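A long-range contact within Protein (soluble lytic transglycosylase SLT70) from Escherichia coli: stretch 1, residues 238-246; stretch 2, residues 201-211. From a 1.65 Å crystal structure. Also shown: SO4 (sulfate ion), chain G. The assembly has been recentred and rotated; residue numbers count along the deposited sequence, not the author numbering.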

# COMPACT_ATOMS: atom_id res chain seq x y z
N PRO A 238 30.54 8.51 19.37
CA PRO A 238 31.57 9.53 19.66
C PRO A 238 32.61 9.67 18.55
O PRO A 238 32.92 10.79 18.13
CB PRO A 238 32.19 9.04 20.97
CG PRO A 238 31.04 8.37 21.66
CD PRO A 238 30.36 7.60 20.52
N SER A 239 33.11 8.54 18.05
CA SER A 239 34.11 8.56 16.98
C SER A 239 33.58 9.17 15.69
O SER A 239 34.29 9.91 15.01
CB SER A 239 34.62 7.15 16.70
OG SER A 239 35.41 6.66 17.76
N LEU A 240 32.33 8.85 15.35
CA LEU A 240 31.72 9.39 14.14
C LEU A 240 31.47 10.89 14.26
O LEU A 240 31.75 11.65 13.34
CB LEU A 240 30.41 8.65 13.82
CG LEU A 240 29.72 8.97 12.49
CD1 LEU A 240 30.69 8.83 11.32
CD2 LEU A 240 28.53 8.02 12.32
N ALA A 241 30.97 11.31 15.42
CA ALA A 241 30.70 12.73 15.67
C ALA A 241 31.99 13.54 15.58
O ALA A 241 32.00 14.63 15.02
CB ALA A 241 30.03 12.92 17.03
N GLN A 242 33.08 12.97 16.09
CA GLN A 242 34.37 13.65 16.07
C GLN A 242 34.98 13.68 14.65
O GLN A 242 35.53 14.69 14.24
CB GLN A 242 35.34 12.98 17.05
CG GLN A 242 36.70 13.66 17.16
CD GLN A 242 37.80 12.83 16.53
OE1 GLN A 242 37.99 12.84 15.31
NE2 GLN A 242 38.53 12.08 17.36
N ALA A 243 34.86 12.57 13.92
CA ALA A 243 35.39 12.48 12.56
C ALA A 243 34.75 13.47 11.58
O ALA A 243 35.40 13.94 10.64
CB ALA A 243 35.26 11.06 12.03
N GLN A 244 33.47 13.78 11.79
CA GLN A 244 32.76 14.71 10.90
C GLN A 244 32.33 16.01 11.54
O GLN A 244 31.56 16.77 10.93
CB GLN A 244 31.56 14.01 10.25
CG GLN A 244 31.96 12.82 9.41
CD GLN A 244 30.78 12.25 8.64
OE1 GLN A 244 29.72 12.01 9.21
NE2 GLN A 244 30.98 12.02 7.34
N GLN A 245 32.83 16.29 12.75
CA GLN A 245 32.51 17.51 13.49
C GLN A 245 31.00 17.76 13.50
O GLN A 245 30.54 18.87 13.25
CB GLN A 245 33.24 18.72 12.89
CG GLN A 245 34.70 18.48 12.48
CD GLN A 245 34.85 18.23 10.96
OE1 GLN A 245 34.26 18.93 10.14
NE2 GLN A 245 35.65 17.23 10.61
N LEU A 246 30.23 16.71 13.79
CA LEU A 246 28.78 16.82 13.79
C LEU A 246 28.20 17.79 14.82
O LEU A 246 28.71 17.89 15.94
CB LEU A 246 28.14 15.44 13.96
CG LEU A 246 28.53 14.37 12.94
CD1 LEU A 246 27.79 13.09 13.28
CD2 LEU A 246 28.20 14.81 11.52
S SO4 G . 37.77 17.42 7.47
O1 SO4 G . 38.77 16.45 6.98
O2 SO4 G . 37.49 18.41 6.41
O3 SO4 G . 36.53 16.70 7.82
O4 SO4 G . 38.30 18.11 8.66
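Stretch 2 (201-211) VLTFARTTGAT

Stretch 2 begins as a helix at Val201 that runs alongside the helix of stretch 1 in nearly the same direction: the axes cross at 22° and approach to 9.1 Å. Beyond it the chain turns into an extended segment, with phi/psi of -117/156 at Thr208 and -72/118 at Ala210.

Ala210 gives up the most surface. Its CB points toward stretch 1 and rests 3.6 Å from CA of Gln244, the first residue of stretch 1 to leave helical phi/psi. A methyl group suits this place because the two backbones come close, their CA atoms 4.9 Å apart. The backbone N of Ala210 donates a hydrogen bond to O3 of the sulfate (2.9 Å), which also accepts one from NE2 of Gln245 (3.0 Å).

Within the helix, Ala205 also points its CB toward stretch 1, meeting CD1 of Leu240 at 3.4 Å and CB of Ala243 at 4.0 Å. Gln244 suits its place by being two-natured: its aliphatic CG packs on CB of Ala205 (3.8 Å), while its polar NE2 donates to water 1 (2.9 Å).

No direct hydrogen bond joins the stretches; water does instead. Water 1 donates to O of Ala205 (2.9 Å). Water 2 accepts from NE of Arg206 (3.0 Å) and donates to O of Ser239 (2.8 Å), while the aliphatic CG of Arg206 covers CB of Ala243 at 3.7 Å.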

# COMPACT_ATOMS: atom_id res chain seq x y z
N VAL A 201 31.73 2.67 7.39
CA VAL A 201 31.33 4.04 7.69
C VAL A 201 32.29 4.92 8.49
O VAL A 201 32.45 6.09 8.18
CB VAL A 201 29.90 4.12 8.30
CG1 VAL A 201 29.85 3.48 9.69
CG2 VAL A 201 29.42 5.57 8.34
N LEU A 202 32.95 4.37 9.52
CA LEU A 202 33.87 5.19 10.29
C LEU A 202 35.12 5.53 9.46
O LEU A 202 35.63 6.65 9.53
CB LEU A 202 34.25 4.52 11.61
CG LEU A 202 35.07 5.39 12.58
CD1 LEU A 202 34.35 6.70 12.88
CD2 LEU A 202 35.31 4.61 13.87
N THR A 203 35.58 4.57 8.66
CA THR A 203 36.73 4.78 7.78
C THR A 203 36.33 5.84 6.74
O THR A 203 37.09 6.77 6.48
CB THR A 203 37.13 3.47 7.06
OG1 THR A 203 37.52 2.49 8.03
CG2 THR A 203 38.30 3.71 6.12
N PHE A 204 35.12 5.71 6.19
CA PHE A 204 34.59 6.66 5.21
C PHE A 204 34.59 8.07 5.81
O PHE A 204 35.04 9.02 5.18
CB PHE A 204 33.15 6.25 4.81
CG PHE A 204 32.46 7.25 3.90
CD1 PHE A 204 32.61 7.17 2.51
CD2 PHE A 204 31.63 8.24 4.43
CE1 PHE A 204 31.93 8.06 1.66
CE2 PHE A 204 30.95 9.14 3.59
CZ PHE A 204 31.10 9.05 2.21
N ALA A 205 34.09 8.19 7.04
CA ALA A 205 34.00 9.46 7.75
C ALA A 205 35.35 10.11 8.05
O ALA A 205 35.48 11.33 8.02
CB ALA A 205 33.22 9.28 9.04
N ARG A 206 36.34 9.29 8.37
CA ARG A 206 37.67 9.80 8.70
C ARG A 206 38.55 10.11 7.49
O ARG A 206 39.39 11.01 7.55
CB ARG A 206 38.40 8.80 9.60
CG ARG A 206 37.79 8.64 10.97
CD ARG A 206 38.45 7.51 11.73
NE ARG A 206 38.11 7.54 13.14
CZ ARG A 206 38.41 6.57 14.00
NH1 ARG A 206 39.03 5.47 13.59
NH2 ARG A 206 38.06 6.69 15.28
N THR A 207 38.36 9.37 6.39
CA THR A 207 39.18 9.57 5.20
C THR A 207 38.64 10.54 4.15
O THR A 207 39.32 10.80 3.16
CB THR A 207 39.52 8.23 4.51
OG1 THR A 207 38.32 7.61 4.04
CG2 THR A 207 40.24 7.31 5.49
N THR A 208 37.43 11.04 4.35
CA THR A 208 36.83 12.00 3.42
C THR A 208 36.60 13.30 4.18
O THR A 208 36.50 13.31 5.41
CB THR A 208 35.46 11.52 2.83
OG1 THR A 208 34.48 11.47 3.87
CG2 THR A 208 35.59 10.16 2.17
N GLY A 209 36.53 14.41 3.45
CA GLY A 209 36.28 15.69 4.08
C GLY A 209 34.82 15.73 4.49
O GLY A 209 33.95 15.33 3.72
N ALA A 210 34.57 16.16 5.72
CA ALA A 210 33.22 16.27 6.26
C ALA A 210 32.48 17.44 5.62
O ALA A 210 32.90 18.59 5.73
CB ALA A 210 33.27 16.42 7.79
N THR A 211 31.39 17.12 4.93
CA THR A 211 30.56 18.10 4.26
C THR A 211 29.11 17.64 4.44
O THR A 211 28.86 16.54 4.95
CB THR A 211 30.83 18.14 2.73
OG1 THR A 211 30.46 16.88 2.15
CG2 THR A 211 32.30 18.40 2.43
O HOH W 1 33.60 12.79 6.36
O HOH W 2 37.10 9.64 15.01